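Local coordinates for protein RNA-dependent RNA Polymerase (Bombyx mori cytoplasmic polyhedrosis virus, PDB 6TZ0) that catalyses RNA-directed RNA synthesis, making plus strands by fully conservative transcription and, after core assembly, probably the complementary minus strands of the viral genome, at residues L1074-I1079 / C1174-N1179; V1137-V1142 / S1182-L1187. One frame throughout, in Å; residues are numbered along the deposited sequence.

Contact 1 (L1074-I1079 / C1174-N1179); sequences LDVASI and CRALYN
A helix-helix crossing in the C-terminal region brings Val-1076 and Asp-1075 against Ala-1176, and Ile-1079 against Leu-1177. The CA atoms of Val-1076 and Ala-1176 come within 5.5 Å, closer than any other CA pair across the two segments, which places the crossing point there. The CB of Ala-1176 points toward helix 1074-1079, and two side chains meet it. CG2 of Val-1076 touches CB of Ala-1176 at 3.7 Å; with CG anti to the backbone N (chi1 -168°), Asp-1075 brings OD2 to 3.3 Å from the same CB, a carboxylate-methyl van der Waals contact. No hydrogen bond joins the segments. The short axes approach to 9.0 Å at a crossing angle of -64°, a steep packing in which the small alanine faces the partner where the backbones are closest. One turn on from Asp-1075, CD1 of Ile-1079 meets CD1 of Leu-1177 at 4.0 Å, methyl to methyl, and the two side chains run roughly perpendicular. Within helix 1074-1079, Ser-1078 OG donates to Asp-1075 O at 2.9 Å, reaching the oxygen from above the carbonyl plane. Behind helix 1174-1179, the Tyr-1178 hydroxyl is hydrogen-bonded to Tyr-1168 O, and its ring packs edge-to-face with Tyr-1169.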
ATOM      1  N   LEU A1074     -12.252  34.573   6.451  1.00 75.12           N
ATOM      2  CA  LEU A1074     -13.639  34.159   6.603  1.00 75.12           C
ATOM      3  C   LEU A1074     -14.498  34.721   5.475  1.00 75.12           C
ATOM      4  O   LEU A1074     -15.314  34.005   4.880  1.00 75.12           O
ATOM      5  CB  LEU A1074     -14.148  34.603   7.976  1.00 75.12           C
ATOM      6  CG  LEU A1074     -15.411  34.014   8.602  1.00 75.12           C
ATOM      7  CD1 LEU A1074     -15.240  34.001  10.108  1.00 75.12           C
ATOM      8  CD2 LEU A1074     -16.643  34.808   8.241  1.00 75.12           C
ATOM      9  N   ASP A1075     -14.291  35.994   5.133  1.00 72.68           N
ATOM     10  CA  ASP A1075     -15.175  36.670   4.189  1.00 72.68           C
ATOM     11  C   ASP A1075     -14.844  36.291   2.748  1.00 72.68           C
ATOM     12  O   ASP A1075     -15.711  36.344   1.868  1.00 72.68           O
ATOM     13  CB  ASP A1075     -15.085  38.183   4.401  1.00 72.68           C
ATOM     14  CG  ASP A1075     -16.174  38.941   3.677  1.00 72.68           C
ATOM     15  OD1 ASP A1075     -17.341  38.870   4.114  1.00 72.68           O
ATOM     16  OD2 ASP A1075     -15.866  39.624   2.683  1.00 72.68           O
ATOM     17  N   VAL A1076     -13.591  35.911   2.482  1.00 67.84           N
ATOM     18  CA  VAL A1076     -13.230  35.423   1.152  1.00 67.84           C
ATOM     19  C   VAL A1076     -13.772  34.021   0.942  1.00 67.84           C
ATOM     20  O   VAL A1076     -14.532  33.758   0.002  1.00 67.84           O
ATOM     21  CB  VAL A1076     -11.704  35.445   0.955  1.00 67.84           C
ATOM     22  CG1 VAL A1076     -11.344  34.800  -0.370  1.00 67.84           C
ATOM     23  CG2 VAL A1076     -11.177  36.842   1.004  1.00 67.84           C
ATOM     24  N   ALA A1077     -13.403  33.104   1.841  1.00 72.33           N
ATOM     25  CA  ALA A1077     -13.728  31.695   1.668  1.00 72.33           C
ATOM     26  C   ALA A1077     -15.205  31.429   1.897  1.00 72.33           C
ATOM     27  O   ALA A1077     -15.707  30.370   1.517  1.00 72.33           O
ATOM     28  CB  ALA A1077     -12.880  30.842   2.607  1.00 72.33           C
ATOM     29  N   SER A1078     -15.916  32.373   2.515  1.00 71.29           N
ATOM     30  CA  SER A1078     -17.361  32.247   2.643  1.00 71.29           C
ATOM     31  C   SER A1078     -18.040  32.346   1.287  1.00 71.29           C
ATOM     32  O   SER A1078     -18.726  31.418   0.851  1.00 71.29           O
ATOM     33  CB  SER A1078     -17.892  33.328   3.572  1.00 71.29           C
ATOM     34  OG  SER A1078     -17.757  34.605   2.977  1.00 71.29           O
ATOM     35  N   ILE A1079     -17.846  33.468   0.594  1.00 65.93           N
ATOM     36  CA  ILE A1079     -18.510  33.638  -0.687  1.00 65.93           C
ATOM     37  C   ILE A1079     -17.837  32.804  -1.766  1.00 65.93           C
ATOM     38  O   ILE A1079     -18.437  32.556  -2.816  1.00 65.93           O
ATOM     39  CB  ILE A1079     -18.597  35.137  -1.047  1.00 65.93           C
ATOM     40  CG1 ILE A1079     -17.225  35.784  -1.236  1.00 65.93           C
ATOM     41  CG2 ILE A1079     -19.361  35.898   0.021  1.00 65.93           C
ATOM     42  CD1 ILE A1079     -16.836  35.975  -2.680  1.00 65.93           C
ATOM     43  N   CYS A1174     -18.104  43.679   0.028  1.00 53.18           N
ATOM     44  CA  CYS A1174     -17.671  44.174  -1.269  1.00 53.18           C
ATOM     45  C   CYS A1174     -16.168  44.077  -1.447  1.00 53.18           C
ATOM     46  O   CYS A1174     -15.706  43.861  -2.569  1.00 53.18           O
ATOM     47  CB  CYS A1174     -18.102  45.625  -1.465  1.00 53.18           C
ATOM     48  SG  CYS A1174     -19.860  45.870  -1.707  1.00 53.18           S
ATOM     49  N   ARG A1175     -15.404  44.223  -0.363  1.00 53.26           N
ATOM     50  CA  ARG A1175     -13.954  44.359  -0.472  1.00 53.26           C
ATOM     51  C   ARG A1175     -13.304  43.064  -0.940  1.00 53.26           C
ATOM     52  O   ARG A1175     -12.551  43.059  -1.923  1.00 53.26           O
ATOM     53  CB  ARG A1175     -13.382  44.811   0.872  1.00 53.26           C
ATOM     54  CG  ARG A1175     -11.894  45.122   0.873  1.00 53.26           C
ATOM     55  CD  ARG A1175     -11.470  45.708   2.210  1.00 53.26           C
ATOM     56  NE  ARG A1175     -10.061  46.091   2.232  1.00 53.26           N
ATOM     57  CZ  ARG A1175      -9.072  45.309   2.658  1.00 53.26           C
ATOM     58  NH1 ARG A1175      -9.329  44.096   3.119  1.00 53.26           N
ATOM     59  NH2 ARG A1175      -7.823  45.751   2.635  1.00 53.26           N
ATOM     60  N   ALA A1176     -13.628  41.953  -0.281  1.00 51.70           N
ATOM     61  CA  ALA A1176     -13.110  40.648  -0.671  1.00 51.70           C
ATOM     62  C   ALA A1176     -13.626  40.200  -2.030  1.00 51.70           C
ATOM     63  O   ALA A1176     -12.890  39.567  -2.793  1.00 51.70           O
ATOM     64  CB  ALA A1176     -13.484  39.615   0.386  1.00 51.70           C
ATOM     65  N   LEU A1177     -14.878  40.544  -2.325  1.00 48.49           N
ATOM     66  CA  LEU A1177     -15.506  40.213  -3.598  1.00 48.49           C
ATOM     67  C   LEU A1177     -14.804  40.900  -4.763  1.00 48.49           C
ATOM     68  O   LEU A1177     -14.561  40.282  -5.793  1.00 48.49           O
ATOM     69  CB  LEU A1177     -16.979  40.614  -3.581  1.00 48.49           C
ATOM     70  CG  LEU A1177     -17.749  40.403  -4.883  1.00 48.49           C
ATOM     71  CD1 LEU A1177     -17.922  38.922  -5.168  1.00 48.49           C
ATOM     72  CD2 LEU A1177     -19.100  41.091  -4.821  1.00 48.49           C
ATOM     73  N   TYR A1178     -14.466  42.175  -4.595  1.00 47.39           N
ATOM     74  CA  TYR A1178     -13.764  42.909  -5.641  1.00 47.39           C
ATOM     75  C   TYR A1178     -12.306  42.475  -5.729  1.00 47.39           C
ATOM     76  O   TYR A1178     -11.717  42.504  -6.817  1.00 47.39           O
ATOM     77  CB  TYR A1178     -13.846  44.411  -5.379  1.00 47.39           C
ATOM     78  CG  TYR A1178     -15.236  45.013  -5.375  1.00 47.39           C
ATOM     79  CD1 TYR A1178     -16.310  44.371  -5.977  1.00 47.39           C
ATOM     80  CD2 TYR A1178     -15.479  46.214  -4.720  1.00 47.39           C
ATOM     81  CE1 TYR A1178     -17.575  44.921  -5.946  1.00 47.39           C
ATOM     82  CE2 TYR A1178     -16.739  46.766  -4.681  1.00 47.39           C
ATOM     83  CZ  TYR A1178     -17.783  46.114  -5.295  1.00 47.39           C
ATOM     84  OH  TYR A1178     -19.041  46.661  -5.270  1.00 47.39           O
ATOM     85  N   ASN A1179     -11.716  42.064  -4.600  1.00 46.64           N
ATOM     86  CA  ASN A1179     -10.371  41.494  -4.626  1.00 46.64           C
ATOM     87  C   ASN A1179     -10.336  40.193  -5.411  1.00 46.64           C
ATOM     88  O   ASN A1179      -9.378  39.928  -6.143  1.00 46.64           O
ATOM     89  CB  ASN A1179      -9.865  41.255  -3.206  1.00 46.64           C
ATOM     90  CG  ASN A1179      -9.532  42.530  -2.484  1.00 46.64           C
ATOM     91  OD1 ASN A1179      -9.013  43.469  -3.077  1.00 46.64           O
ATOM     92  ND2 ASN A1179      -9.802  42.562  -1.190  1.00 46.64           N
TER

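Contact 2 (V1137-V1142 / S1182-L1187)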
ATOM      1  N   VAL A1137     -24.532  36.905  -1.677  1.00 68.24           N
ATOM      2  CA  VAL A1137     -23.572  36.871  -2.775  1.00 68.24           C
ATOM      3  C   VAL A1137     -22.612  35.708  -2.562  1.00 68.24           C
ATOM      4  O   VAL A1137     -22.290  35.339  -1.426  1.00 68.24           O
ATOM      5  CB  VAL A1137     -22.834  38.217  -2.922  1.00 68.24           C
ATOM      6  CG1 VAL A1137     -23.819  39.339  -3.201  1.00 68.24           C
ATOM      7  CG2 VAL A1137     -22.005  38.538  -1.713  1.00 68.24           C
ATOM      8  N   GLU A1138     -22.187  35.100  -3.666  1.00 64.58           N
ATOM      9  CA  GLU A1138     -21.313  33.935  -3.656  1.00 64.58           C
ATOM     10  C   GLU A1138     -20.727  33.792  -5.052  1.00 64.58           C
ATOM     11  O   GLU A1138     -21.357  34.187  -6.035  1.00 64.58           O
ATOM     12  CB  GLU A1138     -22.067  32.667  -3.231  1.00 64.58           C
ATOM     13  CG  GLU A1138     -23.209  32.273  -4.151  1.00 64.58           C
ATOM     14  CD  GLU A1138     -24.005  31.099  -3.622  1.00 64.58           C
ATOM     15  OE1 GLU A1138     -23.693  30.616  -2.511  1.00 64.58           O
ATOM     16  OE2 GLU A1138     -24.942  30.657  -4.321  1.00 64.58           O
ATOM     17  N   TYR A1139     -19.510  33.257  -5.137  1.00 53.73           N
ATOM     18  CA  TYR A1139     -18.926  33.377  -6.468  1.00 53.73           C
ATOM     19  C   TYR A1139     -18.377  32.072  -7.040  1.00 53.73           C
ATOM     20  O   TYR A1139     -18.486  31.866  -8.252  1.00 53.73           O
ATOM     21  CB  TYR A1139     -17.850  34.455  -6.444  1.00 53.73           C
ATOM     22  CG  TYR A1139     -17.558  34.963  -7.820  1.00 53.73           C
ATOM     23  CD1 TYR A1139     -18.511  35.696  -8.500  1.00 53.73           C
ATOM     24  CD2 TYR A1139     -16.340  34.724  -8.439  1.00 53.73           C
ATOM     25  CE1 TYR A1139     -18.278  36.161  -9.756  1.00 53.73           C
ATOM     26  CE2 TYR A1139     -16.094  35.199  -9.700  1.00 53.73           C
ATOM     27  CZ  TYR A1139     -17.069  35.915 -10.355  1.00 53.73           C
ATOM     28  OH  TYR A1139     -16.839  36.393 -11.611  1.00 53.73           O
ATOM     29  N   HIS A1140     -17.793  31.203  -6.206  1.00 57.02           N
ATOM     30  CA  HIS A1140     -17.494  29.797  -6.522  1.00 57.02           C
ATOM     31  C   HIS A1140     -16.520  29.637  -7.696  1.00 57.02           C
ATOM     32  O   HIS A1140     -16.886  29.225  -8.796  1.00 57.02           O
ATOM     33  CB  HIS A1140     -18.778  29.002  -6.796  1.00 57.02           C
ATOM     34  CG  HIS A1140     -19.645  28.810  -5.594  1.00 57.02           C
ATOM     35  ND1 HIS A1140     -20.614  29.715  -5.222  1.00 57.02           N
ATOM     36  CD2 HIS A1140     -19.701  27.807  -4.687  1.00 57.02           C
ATOM     37  CE1 HIS A1140     -21.225  29.282  -4.135  1.00 57.02           C
ATOM     38  NE2 HIS A1140     -20.689  28.126  -3.788  1.00 57.02           N
ATOM     39  N   TYR A1141     -15.268  29.996  -7.448  1.00 51.11           N
ATOM     40  CA  TYR A1141     -14.191  29.633  -8.359  1.00 51.11           C
ATOM     41  C   TYR A1141     -13.395  28.453  -7.808  1.00 51.11           C
ATOM     42  O   TYR A1141     -13.469  28.126  -6.624  1.00 51.11           O
ATOM     43  CB  TYR A1141     -13.268  30.825  -8.624  1.00 51.11           C
ATOM     44  CG  TYR A1141     -12.532  31.370  -7.417  1.00 51.11           C
ATOM     45  CD1 TYR A1141     -13.104  32.343  -6.611  1.00 51.11           C
ATOM     46  CD2 TYR A1141     -11.249  30.944  -7.110  1.00 51.11           C
ATOM     47  CE1 TYR A1141     -12.427  32.848  -5.528  1.00 51.11           C
ATOM     48  CE2 TYR A1141     -10.570  31.446  -6.031  1.00 51.11           C
ATOM     49  CZ  TYR A1141     -11.166  32.396  -5.241  1.00 51.11           C
ATOM     50  OH  TYR A1141     -10.498  32.906  -4.159  1.00 51.11           O
ATOM     51  N   VAL A1142     -12.633  27.806  -8.693  1.00 46.57           N
ATOM     52  CA  VAL A1142     -11.807  26.648  -8.348  1.00 46.57           C
ATOM     53  C   VAL A1142     -10.428  26.829  -8.970  1.00 46.57           C
ATOM     54  O   VAL A1142     -10.314  26.984 -10.192  1.00 46.57           O
ATOM     55  CB  VAL A1142     -12.428  25.320  -8.824  1.00 46.57           C
ATOM     56  CG1 VAL A1142     -11.471  24.176  -8.587  1.00 46.57           C
ATOM     57  CG2 VAL A1142     -13.736  25.022  -8.117  1.00 46.57           C
ATOM     58  N   SER A1182     -10.549  41.156  -9.182  1.00 42.41           N
ATOM     59  CA  SER A1182      -9.256  41.602  -9.687  1.00 42.41           C
ATOM     60  C   SER A1182      -8.248  40.460  -9.765  1.00 42.41           C
ATOM     61  O   SER A1182      -7.506  40.353 -10.746  1.00 42.41           O
ATOM     62  CB  SER A1182      -8.740  42.728  -8.802  1.00 42.41           C
ATOM     63  OG  SER A1182      -8.522  42.258  -7.490  1.00 42.41           O
ATOM     64  N   TYR A1183      -8.247  39.568  -8.773  1.00 39.99           N
ATOM     65  CA  TYR A1183      -7.274  38.479  -8.717  1.00 39.99           C
ATOM     66  C   TYR A1183      -7.484  37.476  -9.841  1.00 39.99           C
ATOM     67  O   TYR A1183      -6.531  37.093 -10.535  1.00 39.99           O
ATOM     68  CB  TYR A1183      -7.373  37.796  -7.355  1.00 39.99           C
ATOM     69  CG  TYR A1183      -6.486  36.596  -7.156  1.00 39.99           C
ATOM     70  CD1 TYR A1183      -5.118  36.741  -7.007  1.00 39.99           C
ATOM     71  CD2 TYR A1183      -7.026  35.325  -7.059  1.00 39.99           C
ATOM     72  CE1 TYR A1183      -4.312  35.654  -6.806  1.00 39.99           C
ATOM     73  CE2 TYR A1183      -6.229  34.232  -6.859  1.00 39.99           C
ATOM     74  CZ  TYR A1183      -4.873  34.404  -6.731  1.00 39.99           C
ATOM     75  OH  TYR A1183      -4.069  33.313  -6.528  1.00 39.99           O
ATOM     76  N   LEU A1184      -8.731  37.050 -10.040  1.00 40.11           N
ATOM     77  CA  LEU A1184      -9.035  36.103 -11.103  1.00 40.11           C
ATOM     78  C   LEU A1184      -8.860  36.719 -12.483  1.00 40.11           C
ATOM     79  O   LEU A1184      -8.445  36.017 -13.412  1.00 40.11           O
ATOM     80  CB  LEU A1184     -10.450  35.561 -10.924  1.00 40.11           C
ATOM     81  CG  LEU A1184     -10.681  34.302 -10.086  1.00 40.11           C
ATOM     82  CD1 LEU A1184     -10.304  34.464  -8.643  1.00 40.11           C
ATOM     83  CD2 LEU A1184     -12.137  33.986 -10.162  1.00 40.11           C
ATOM     84  N   HIS A1185      -9.134  38.021 -12.639  1.00 41.18           N
ATOM     85  CA  HIS A1185      -8.879  38.647 -13.933  1.00 41.18           C
ATOM     86  C   HIS A1185      -7.391  38.762 -14.227  1.00 41.18           C
ATOM     87  O   HIS A1185      -6.973  38.612 -15.379  1.00 41.18           O
ATOM     88  CB  HIS A1185      -9.526  40.023 -14.003  1.00 41.18           C
ATOM     89  CG  HIS A1185      -9.320  40.713 -15.315  1.00 41.18           C
ATOM     90  ND1 HIS A1185      -8.251  41.548 -15.553  1.00 41.18           N
ATOM     91  CD2 HIS A1185     -10.029  40.675 -16.466  1.00 41.18           C
ATOM     92  CE1 HIS A1185      -8.320  42.009 -16.788  1.00 41.18           C
ATOM     93  NE2 HIS A1185      -9.388  41.492 -17.365  1.00 41.18           N
ATOM     94  N   ILE A1186      -6.578  39.039 -13.211  1.00 41.18           N
ATOM     95  CA  ILE A1186      -5.151  39.187 -13.456  1.00 41.18           C
ATOM     96  C   ILE A1186      -4.506  37.835 -13.743  1.00 41.18           C
ATOM     97  O   ILE A1186      -3.675  37.725 -14.649  1.00 41.18           O
ATOM     98  CB  ILE A1186      -4.489  39.938 -12.289  1.00 41.18           C
ATOM     99  CG1 ILE A1186      -4.927  41.399 -12.331  1.00 41.18           C
ATOM    100  CG2 ILE A1186      -2.984  39.889 -12.375  1.00 41.18           C
ATOM    101  CD1 ILE A1186      -4.656  42.152 -11.071  1.00 41.18           C
ATOM    102  N   LEU A1187      -4.915  36.778 -13.032  1.00 40.73           N
ATOM    103  CA  LEU A1187      -4.411  35.445 -13.374  1.00 40.73           C
ATOM    104  C   LEU A1187      -4.934  34.945 -14.715  1.00 40.73           C
ATOM    105  O   LEU A1187      -4.252  34.170 -15.390  1.00 40.73           O
ATOM    106  CB  LEU A1187      -4.776  34.423 -12.305  1.00 40.73           C
ATOM    107  CG  LEU A1187      -4.078  34.387 -10.957  1.00 40.73           C
ATOM    108  CD1 LEU A1187      -4.749  33.328 -10.129  1.00 40.73           C
ATOM    109  CD2 LEU A1187      -2.611  34.073 -11.126  1.00 40.73           C
TER
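Tyr-1141 holds its ring with CG between the backbone N and the carbonyl carbon (chi1 63°), whereas Tyr-1139 has CG anti to its N (chi1 -160°); with these rotations both rings reach Leu-1184 of helix 1182-1187, one by a face and the other by an edge. The two methyls of Leu-1184 divide the work. CD1 sits 3.8 Å from the centroid of the Tyr-1141 ring and only 3° off the ring normal, a CH-pi contact; all six ring carbons of Tyr-1141 lie 4.0 to 4.1 Å from CD1 of Leu-1184, so the methyl is over the centre. CD2 instead fits against the root of that side chain, 3.7 Å from CB of Tyr-1141, and also reaches the edge of the second ring, where CE2 of Tyr-1139 is 4.2 Å away and the methyl lies near the ring plane. Leu-1184 and Tyr-1139 run past each other in opposite directions. All the touching atoms are carbons, and no hydrogen bond crosses between the segments. The Tyr-1139 hydroxyl is hydrogen-bonded to that of Tyr-1022, and the Tyr-1141 ring also makes a cation-pi contact with Arg-1080. Strand 1141-1142 pairs antiparallel with strand 867-868, and the three touching residues are buried: this is aromatic-aliphatic core packing, with a helix leucine set against one tyrosine of this two-stranded sheet and one of the loop before it.

Overall arrangement
From the N terminus the order is 1074-1079, 1137-1142, 1174-1179, 1182-1187, so the two contacts cross instead of nesting. Contact 1 closes a loop of 94 intervening residues that includes helices 1091-1101, 1107-1114 and 1118-1132; contact 2 closes one of 39 that includes strand 1162-1163. Both end on helix 1174-1188, whose first turns receive helix 1074-1080 and whose later turns receive the loop and strand at 1137-1142. The first segments are themselves joined: Ile-1079 O lies 2.7 Å from Tyr-1139 N, a probable hydrogen bond. With centres about 10 Å apart, the contacts bring two parts of the C-terminal region, helix 1074-1080 and the 1137-1142 segment, onto one helix, away from the annotated nucleotide and magnesium sites.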